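Long-range contacts in extracellular ligand-binding receptor (Rhodopseudomonas palustris, PDB 3UKJ), which probably binds aromatic acids derived from lignin, such as p-coumaric acid and its relatives, and delivers them to a membrane transporter for uptake: residues G224-D229 and M243-V248; T201-P206 and M228-I233; D250-N255 and P263-N268. All coordinates share one frame; numbering follows the deposited sequence. Where two conformers were deposited one is given.

Interaction 1 (G224-D229 and M243-V248). With ENO (3-(4-hydroxy-phenyl)pyruvic acid), chain B.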
loop_
_atom_site.group_PDB
_atom_site.type_symbol
_atom_site.label_atom_id
_atom_site.label_comp_id
_atom_site.label_asym_id
_atom_site.label_seq_id
_atom_site.Cartn_x
_atom_site.Cartn_y
_atom_site.Cartn_z
ATOM N N GLY A 224 2.064 -5.545 -1.746
ATOM C CA GLY A 224 3.242 -4.852 -2.233
ATOM C C GLY A 224 3.700 -5.309 -3.587
ATOM O O GLY A 224 4.559 -4.645 -4.195
ATOM N N ALA A 225 3.207 -6.474 -4.030
ATOM C CA ALA A 225 3.612 -7.033 -5.340
ATOM C C ALA A 225 2.606 -6.733 -6.469
ATOM O O ALA A 225 2.862 -7.035 -7.642
ATOM C CB ALA A 225 3.814 -8.541 -5.224
ATOM N N ALA A 226 1.529 -6.037 -6.143
ATOM C CA ALA A 226 0.368 -5.934 -7.067
ATOM C C ALA A 226 0.507 -4.851 -8.153
ATOM O O ALA A 226 -0.136 -3.784 -8.163
ATOM C CB ALA A 226 -0.942 -5.827 -6.254
ATOM N N SER A 227 1.370 -5.150 -9.111
ATOM C CA SER A 227 1.493 -4.329 -10.307
ATOM C C SER A 227 1.999 -5.266 -11.394
ATOM O O SER A 227 2.344 -6.415 -11.099
ATOM C CB SER A 227 2.440 -3.137 -10.076
ATOM O OG SER A 227 3.801 -3.524 -10.107
HETATM N N MSE A 228 2.000 -4.813 -12.645
HETATM C CA MSE A 228 2.477 -5.655 -13.732
HETATM C C MSE A 228 3.959 -5.963 -13.686
HETATM O O MSE A 228 4.356 -7.021 -14.164
HETATM C CB MSE A 228 2.083 -5.075 -15.092
HETATM C CG MSE A 228 0.647 -5.389 -15.433
HETATM SE SE MSE A 228 0.228 -7.301 -15.698
HETATM C CE MSE A 228 1.855 -7.722 -16.693
ATOM N N ASP A 229 4.703 -5.212 -12.872
ATOM C CA ASP A 229 6.162 -5.410 -12.737
ATOM C C ASP A 229 6.477 -6.823 -12.256
ATOM O O ASP A 229 7.419 -7.442 -12.732
ATOM C CB ASP A 229 6.815 -4.383 -11.798
ATOM C CG ASP A 229 6.546 -2.947 -12.214
ATOM O OD1 ASP A 229 7.402 -2.357 -12.929
ATOM O OD2 ASP A 229 5.504 -2.392 -11.763
HETATM N N MSE A 243 -1.803 -13.985 -4.347
HETATM C CA MSE A 243 -1.407 -12.614 -3.989
HETATM C C MSE A 243 -2.578 -11.810 -3.448
HETATM O O MSE A 243 -3.602 -11.672 -4.120
HETATM C CB MSE A 243 -0.834 -11.905 -5.219
HETATM C CG MSE A 243 -0.354 -10.475 -4.977
HETATM SE SE MSE A 243 0.191 -9.568 -6.601
HETATM C CE MSE A 243 1.634 -10.768 -7.192
ATOM N N ALA A 244 -2.424 -11.224 -2.260
ATOM C CA ALA A 244 -3.448 -10.308 -1.773
ATOM C C ALA A 244 -3.372 -8.986 -2.558
ATOM O O ALA A 244 -2.278 -8.520 -2.958
ATOM C CB ALA A 244 -3.257 -10.041 -0.273
ATOM N N SER A 245 -4.520 -8.443 -2.913
ATOM C CA SER A 245 -4.565 -7.219 -3.681
ATOM C C SER A 245 -5.753 -6.365 -3.283
ATOM O O SER A 245 -6.783 -6.875 -2.793
ATOM C CB SER A 245 -4.606 -7.604 -5.192
ATOM O OG SER A 245 -4.969 -6.553 -6.033
ATOM N N GLY A 246 -5.627 -5.064 -3.513
ATOM C CA GLY A 246 -6.777 -4.173 -3.505
ATOM C C GLY A 246 -7.698 -4.463 -4.675
ATOM O O GLY A 246 -7.237 -4.974 -5.743
ATOM N N PRO A 247 -8.977 -4.032 -4.556
ATOM C CA PRO A 247 -9.955 -4.259 -5.626
ATOM C C PRO A 247 -9.730 -3.443 -6.893
ATOM O O PRO A 247 -10.329 -3.748 -7.910
ATOM C CB PRO A 247 -11.303 -3.941 -4.961
ATOM C CG PRO A 247 -10.982 -2.993 -3.818
ATOM C CD PRO A 247 -9.627 -3.515 -3.325
ATOM N N VAL A 248 -8.878 -2.407 -6.831
ATOM C CA VAL A 248 -8.603 -1.594 -8.019
ATOM C C VAL A 248 -7.999 -2.456 -9.123
ATOM O O VAL A 248 -7.980 -2.066 -10.272
ATOM C CB VAL A 248 -7.687 -0.371 -7.689
ATOM C CG1 VAL A 248 -6.228 -0.807 -7.523
ATOM C CG2 VAL A 248 -7.808 0.728 -8.780
HETATM O O4 ENO B . 5.116 -0.649 2.261
HETATM C C9 ENO B . 2.987 -0.359 -0.514
HETATM C C8 ENO B . 1.593 -0.267 -0.682
HETATM C C7 ENO B . 0.830 -1.397 -0.389
HETATM C C6 ENO B . 1.401 -2.596 0.059
HETATM C C5 ENO B . 2.759 -2.653 0.319
HETATM C C4 ENO B . 3.558 -1.558 -0.026
HETATM O O3 ENO B . -0.507 -1.369 -0.628
HETATM C C3 ENO B . 5.061 -1.722 0.082
HETATM C C2 ENO B . 5.700 -1.331 1.401
HETATM C C1 ENO B . 7.152 -1.543 1.542
HETATM O O2 ENO B . 7.667 -1.109 2.561
HETATM O O1 ENO B . 7.830 -2.171 0.687
#
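Met-243, present as selenomethionine, reaches from strand 242-245 and lays its selenium against the backbone of the loop, SE lying 3.7 Å from Ala-226 CA. Its methyl goes on to the neighbouring residue, with CE 3.7 Å from Ala-225 CB, so the contact is apolar. The chain runs extended, CG anti to the backbone N (chi1 -179°), and bends only at chi3 (-60°), which turns the methyl along the loop. The methionine that the selenomethionine replaces is likewise long and unbranched, which suits the place, and the two small alanine methyls let it come close. Beside it, Ser-245 OG stands 4.1 Å from Ala-226 CB, a van der Waals neighbour.

Strand 218-221, helix 228-234 and strand 242-245 form a beta-alpha-beta unit of the periplasmic binding protein fold. The contact packs the loop that enters the helix against the second strand, and Phe-230 of that helix touches both Ala-225 and Met-243.

No hydrogen bond crosses between the segments; several polar groups are tied within their own. Ser-227 N donates to Ala-225 O across an inverse gamma turn centred on Ala-226. Ser-227 OG gives a short bond of 2.6 Å to Asp-229 OD2, using the anti lone pair of that oxygen, and Ser-245 OG donates to Gly-246 O at 2.8 Å.

Toward the ligand, Gly-224 CA lies 3.4 Å from C5 of the bound 3-(4-hydroxy-phenyl)pyruvic acid; a beta carbon here would crowd that ring.

Interaction 2 (T201-P206 and M228-I233); sequences TAAALP and MDFIRI
The carbonyl oxygen of Ala-203 is met by two groups: Gln-221 NE2 donates a hydrogen bond to it, and the ring of Phe-230 turns an edge toward it, so that Ala-203 O lies near the ring plane, 3.6 Å from Phe-230 CE1. The slightly positive C-H rim of an aromatic ring is a suitable neighbour for a carbonyl oxygen. Phe-230 arrives here because its CG is anti to the backbone N (chi1 -176°), which swings the ring from the flank of its own helix to the other one. The same edge carbon sits 3.7 Å from Ala-204 CA, and CD1 is 4.0 Å from Ala-204 CB.

Further along the helix, Ile-233 continues the seam. Its CG2 branch rests on the methyl of Ala-204, CG2 to CB 3.8 Å, while the other branch reaches Thr-201, whose CG2 is 3.6 Å from Ile-233 CD1. Thr-201 presents its methyl and keeps OG1 off the isoleucine, as befits a residue at the partly exposed margin.

Helices 200-212 and 228-234 follow the adjacent parallel strands 193-197 and 218-221 of the sheet. Their segments 201-206 and 228-233 approach to 8.5 Å between axes at an angle of 39°, and the small side chains of Ala-203 and Ala-204 are consistent with so close an approach.

With an alanine in place of Phe-230 a gap would probably open beside Ala-203 and Ala-204, and the C-H edge beside Ala-203 O would be lost. With no hydrogen bond joining the two segments, their association rests on shape and on the burial of methyls and one aromatic edge.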
loop_
_atom_site.group_PDB
_atom_site.type_symbol
_atom_site.label_atom_id
_atom_site.label_comp_id
_atom_site.label_asym_id
_atom_site.label_seq_id
_atom_site.Cartn_x
_atom_site.Cartn_y
_atom_site.Cartn_z
ATOM N N THR A 201 9.867 -4.810 -7.418
ATOM C CA THR A 201 10.820 -5.684 -8.095
ATOM C C THR A 201 11.406 -6.717 -7.140
ATOM O O THR A 201 11.645 -7.875 -7.519
ATOM C CB THR A 201 11.933 -4.864 -8.821
ATOM O OG1 THR A 201 12.745 -4.197 -7.860
ATOM C CG2 THR A 201 11.334 -3.828 -9.696
ATOM N N ALA A 202 11.596 -6.322 -5.884
ATOM C CA ALA A 202 12.144 -7.232 -4.891
ATOM C C ALA A 202 11.263 -8.450 -4.617
ATOM O O ALA A 202 11.785 -9.523 -4.297
ATOM C CB ALA A 202 12.462 -6.495 -3.596
ATOM N N ALA A 203 9.939 -8.269 -4.659
ATOM C CA ALA A 203 8.996 -9.376 -4.441
ATOM C C ALA A 203 9.209 -10.526 -5.453
ATOM O O ALA A 203 8.983 -11.702 -5.118
ATOM C CB ALA A 203 7.533 -8.867 -4.478
ATOM N N ALA A 204 9.653 -10.180 -6.667
ATOM C CA ALA A 204 9.875 -11.155 -7.725
ATOM C C ALA A 204 11.199 -11.896 -7.518
ATOM O O ALA A 204 11.385 -12.983 -8.063
ATOM C CB ALA A 204 9.837 -10.493 -9.108
ATOM N N LEU A 205 12.088 -11.342 -6.686
ATOM C CA LEU A 205 13.378 -11.999 -6.418
ATOM C C LEU A 205 13.252 -13.366 -5.704
ATOM O O LEU A 205 13.696 -14.381 -6.235
ATOM C CB LEU A 205 14.335 -11.063 -5.663
ATOM C CG LEU A 205 15.707 -11.603 -5.287
ATOM C CD1 LEU A 205 16.434 -12.090 -6.563
ATOM C CD2 LEU A 205 16.494 -10.464 -4.638
ATOM N N PRO A 206 12.507 -13.431 -4.589
ATOM C CA PRO A 206 12.371 -14.776 -4.057
ATOM C C PRO A 206 11.485 -15.671 -4.941
ATOM O O PRO A 206 11.639 -16.904 -4.917
ATOM C CB PRO A 206 11.678 -14.547 -2.716
ATOM C CG PRO A 206 12.097 -13.188 -2.297
ATOM C CD PRO A 206 12.225 -12.401 -3.574
HETATM N N MSE A 228 2.000 -4.813 -12.645
HETATM C CA MSE A 228 2.477 -5.655 -13.732
HETATM C C MSE A 228 3.959 -5.963 -13.686
HETATM O O MSE A 228 4.356 -7.021 -14.164
HETATM C CB MSE A 228 2.083 -5.075 -15.092
HETATM C CG MSE A 228 0.647 -5.389 -15.433
HETATM SE SE MSE A 228 0.228 -7.301 -15.698
HETATM C CE MSE A 228 1.855 -7.722 -16.693
ATOM N N ASP A 229 4.703 -5.212 -12.872
ATOM C CA ASP A 229 6.162 -5.410 -12.737
ATOM C C ASP A 229 6.477 -6.823 -12.256
ATOM O O ASP A 229 7.419 -7.442 -12.732
ATOM C CB ASP A 229 6.815 -4.383 -11.798
ATOM C CG ASP A 229 6.546 -2.947 -12.214
ATOM O OD1 ASP A 229 7.402 -2.357 -12.929
ATOM O OD2 ASP A 229 5.504 -2.392 -11.763
ATOM N N PHE A 230 5.635 -7.347 -11.362
ATOM C CA PHE A 230 5.841 -8.683 -10.815
ATOM C C PHE A 230 5.813 -9.758 -11.913
ATOM O O PHE A 230 6.712 -10.616 -11.964
ATOM C CB PHE A 230 4.797 -8.994 -9.727
ATOM C CG PHE A 230 5.014 -10.323 -9.057
ATOM C CD1 PHE A 230 5.972 -10.458 -8.048
ATOM C CD2 PHE A 230 4.297 -11.445 -9.471
ATOM C CE1 PHE A 230 6.209 -11.692 -7.466
ATOM C CE2 PHE A 230 4.481 -12.678 -8.851
ATOM C CZ PHE A 230 5.420 -12.797 -7.815
ATOM N N ILE A 231 4.819 -9.697 -12.804
ATOM C CA ILE A 231 4.681 -10.687 -13.889
ATOM C C ILE A 231 5.781 -10.529 -14.953
ATOM O O ILE A 231 6.305 -11.535 -15.466
ATOM C CB ILE A 231 3.272 -10.630 -14.546
ATOM C CG1 ILE A 231 2.181 -11.021 -13.523
ATOM C CG2 ILE A 231 3.178 -11.563 -15.767
ATOM C CD1 ILE A 231 0.762 -10.925 -14.061
ATOM N N ARG A 232 6.157 -9.275 -15.226
ATOM C CA ARG A 232 7.255 -8.934 -16.142
ATOM C C ARG A 232 8.562 -9.589 -15.718
ATOM O O ARG A 232 9.273 -10.182 -16.550
ATOM C CB ARG A 232 7.446 -7.407 -16.206
ATOM C CG ARG A 232 8.696 -6.925 -17.001
ATOM C CD ARG A 232 8.779 -5.382 -17.100
ATOM N NE ARG A 232 8.773 -4.691 -15.803
ATOM C CZ ARG A 232 9.866 -4.304 -15.146
ATOM N NH1 ARG A 232 11.067 -4.658 -15.585
ATOM N NH2 ARG A 232 9.759 -3.622 -14.008
ATOM N N ILE A 233 8.895 -9.425 -14.440
ATOM C CA ILE A 233 10.173 -9.874 -13.862
ATOM C C ILE A 233 10.211 -11.370 -13.492
ATOM O O ILE A 233 11.183 -12.065 -13.843
ATOM C CB ILE A 233 10.599 -8.972 -12.682
ATOM C CG1 ILE A 233 10.674 -7.513 -13.141
ATOM C CG2 ILE A 233 11.930 -9.418 -12.047
ATOM C CD1 ILE A 233 10.527 -6.499 -12.038
#

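Interaction 3 (D250-N255 and P263-N268); sequences DPEGQN and PGLELN
Pro-251 and Gly-264 make the tight part of this contact. The proline ring is pressed onto the helix backbone, its CG 3.6 Å from Gly-264 C, and glycine is what permits this: a beta carbon on Gly-264 would clash with Pro-251 CG. Asn-268, one turn later, crosses obliquely to the ring, with ND2 3.4 Å from Pro-251 CG. That nitrogen donates to Val-248 O and to a water 3.0 Å from ND2, so two acceptors fix the turn of the amide, and its closeness to the proline is packing alone.

Looser is the side toward solvent. Leu-265 lays CD2 beside the ring, 4.0 Å from Pro-251 CB, and near the aliphatic part of the exposed Glu-252. The glutamate carboxylate is paired chiefly with Arg-280 through OE2, which also receives a weak bond from the water on Asn-268, a faint link across the contact.

Proline suits the place because its compact, rigid ring lies close to the helix backbone at Gly-264 while opening a type I turn. The turn closes by Gln-254 N to Pro-251 O, and an Asx motif overlaps its start: Gly-253 N donates to Asp-250 OD1 over 3.0 Å, meeting the oxygen from above the carboxylate plane (48° out of it).

The loop lies between strand 242-245 and helix 261-275 and thus folds back onto the helix it leads into. Arg-280, in the loop before helix 282-304, touches Pro-251 and Asn-268, while Leu-267 and Glu-266 meet Phe-288 of helix 282-304.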
loop_
_atom_site.group_PDB
_atom_site.type_symbol
_atom_site.label_atom_id
_atom_site.label_comp_id
_atom_site.label_asym_id
_atom_site.label_seq_id
_atom_site.Cartn_x
_atom_site.Cartn_y
_atom_site.Cartn_z
ATOM N N ASP A 250 -9.232 -5.079 -10.219
ATOM C CA ASP A 250 -10.319 -5.668 -10.997
ATOM C C ASP A 250 -11.666 -5.012 -10.730
ATOM O O ASP A 250 -12.573 -5.641 -10.141
ATOM C CB ASP A 250 -10.398 -7.180 -10.718
ATOM C CG ASP A 250 -11.358 -7.905 -11.660
ATOM O OD1 ASP A 250 -11.896 -7.276 -12.611
ATOM O OD2 ASP A 250 -11.661 -9.081 -11.372
ATOM N N PRO A 251 -11.822 -3.735 -11.144
ATOM C CA PRO A 251 -13.149 -3.140 -10.990
ATOM C C PRO A 251 -14.218 -3.749 -11.928
ATOM O O PRO A 251 -15.410 -3.853 -11.539
ATOM C CB PRO A 251 -12.938 -1.647 -11.314
ATOM C CG PRO A 251 -11.417 -1.429 -11.389
ATOM C CD PRO A 251 -10.799 -2.792 -11.621
ATOM N N GLU A 252 -13.801 -4.253 -13.102
ATOM C CA GLU A 252 -14.732 -4.854 -14.093
ATOM C C GLU A 252 -15.513 -6.004 -13.470
ATOM O O GLU A 252 -16.693 -6.193 -13.753
ATOM C CB GLU A 252 -13.949 -5.387 -15.303
ATOM C CG GLU A 252 -13.276 -4.312 -16.133
ATOM C CD GLU A 252 -11.862 -3.915 -15.686
ATOM O OE1 GLU A 252 -11.434 -4.308 -14.604
ATOM O OE2 GLU A 252 -11.134 -3.304 -16.506
ATOM N N GLY A 253 -14.812 -6.791 -12.644
ATOM C CA GLY A 253 -15.357 -7.975 -12.011
ATOM C C GLY A 253 -16.288 -7.664 -10.848
ATOM O O GLY A 253 -16.986 -8.546 -10.353
ATOM N N GLN A 254 -16.271 -6.428 -10.361
ATOM C CA GLN A 254 -17.130 -6.074 -9.220
ATOM C C GLN A 254 -18.595 -5.967 -9.602
ATOM O O GLN A 254 -18.934 -5.709 -10.773
ATOM C CB GLN A 254 -16.668 -4.765 -8.569
ATOM C CG GLN A 254 -15.225 -4.821 -8.067
ATOM C CD GLN A 254 -14.708 -3.465 -7.583
ATOM O OE1 GLN A 254 -15.486 -2.582 -7.235
ATOM N NE2 GLN A 254 -13.400 -3.261 -7.668
ATOM N N ASN A 255 -19.455 -6.218 -8.619
ATOM C CA ASN A 255 -20.903 -5.993 -8.738
ATOM C C ASN A 255 -21.117 -4.480 -8.874
ATOM O O ASN A 255 -20.441 -3.701 -8.202
ATOM C CB ASN A 255 -21.625 -6.479 -7.469
ATOM C CG ASN A 255 -23.133 -6.601 -7.666
ATOM O OD1 ASN A 255 -23.838 -5.603 -7.837
ATOM N ND2 ASN A 255 -23.621 -7.839 -7.725
ATOM N N PRO A 263 -15.182 4.447 -8.845
ATOM C CA PRO A 263 -13.853 5.068 -8.730
ATOM C C PRO A 263 -12.730 4.220 -9.350
ATOM O O PRO A 263 -11.809 4.772 -9.957
ATOM C CB PRO A 263 -13.662 5.277 -7.197
ATOM C CG PRO A 263 -14.782 4.575 -6.538
ATOM C CD PRO A 263 -15.868 4.359 -7.540
ATOM N N GLY A 264 -12.793 2.895 -9.186
ATOM C CA GLY A 264 -11.864 1.987 -9.862
ATOM C C GLY A 264 -11.913 2.147 -11.385
ATOM O O GLY A 264 -10.858 2.251 -12.081
ATOM N N LEU A 265 -13.117 2.131 -11.938
ATOM C CA LEU A 265 -13.229 2.296 -13.400
ATOM C C LEU A 265 -12.707 3.659 -13.858
ATOM O O LEU A 265 -12.008 3.748 -14.867
ATOM C CB LEU A 265 -14.660 2.047 -13.875
ATOM C CG LEU A 265 -15.209 0.630 -13.736
ATOM C CD1 LEU A 265 -16.727 0.695 -13.995
ATOM C CD2 LEU A 265 -14.531 -0.318 -14.737
ATOM N N GLU A 266 -12.982 4.702 -13.071
ATOM C CA GLU A 266 -12.553 6.068 -13.422
ATOM C C GLU A 266 -11.049 6.144 -13.466
ATOM O O GLU A 266 -10.453 6.575 -14.466
ATOM C CB GLU A 266 -13.089 7.093 -12.418
ATOM C CG GLU A 266 -12.653 8.540 -12.755
ATOM C CD GLU A 266 -12.926 9.550 -11.637
ATOM O OE1 GLU A 266 -13.710 9.253 -10.709
ATOM O OE2 GLU A 266 -12.262 10.599 -11.628
ATOM N N LEU A 267 -10.412 5.627 -12.418
ATOM C CA LEU A 267 -8.965 5.661 -12.357
ATOM C C LEU A 267 -8.322 4.848 -13.471
ATOM O O LEU A 267 -7.420 5.331 -14.189
ATOM C CB LEU A 267 -8.439 5.198 -10.985
ATOM C CG LEU A 267 -6.905 4.987 -10.935
ATOM C CD1 LEU A 267 -6.065 6.228 -11.294
ATOM C CD2 LEU A 267 -6.483 4.445 -9.566
ATOM N N ASN A 268 -8.757 3.594 -13.588
ATOM C CA ASN A 268 -8.124 2.691 -14.537
ATOM C C ASN A 268 -8.297 3.083 -15.990
ATOM O O ASN A 268 -7.322 2.983 -16.772
ATOM C CB ASN A 268 -8.534 1.239 -14.300
ATOM C CG ASN A 268 -7.970 0.648 -13.003
ATOM O OD1 ASN A 268 -7.093 1.227 -12.327
ATOM N ND2 ASN A 268 -8.384 -0.574 -12.727
HETATM O O HOH W 1 -10.540 -1.227 -14.756
#

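Overall arrangement
Interactions 1 and 2 share helix 228-234 and pack against each other, forming one continuous apolar patch in which methyls of the two contacts meet. Interaction 1 lies nearest the centre of the chain and alone touches the ligand; interaction 2 extends the core outward to a partly exposed rim. Interaction 3, nearer the surface, is about 24 Å from interaction 2 between centres and does not touch it, but it meets interaction 1 by a probable hydrogen bond. Chemistry follows position: a selenomethionine side chain, alanines and an aromatic ring inside, against proline on glycine, a water and a charged residue outside. None of the three has a direct hydrogen bond between its segments.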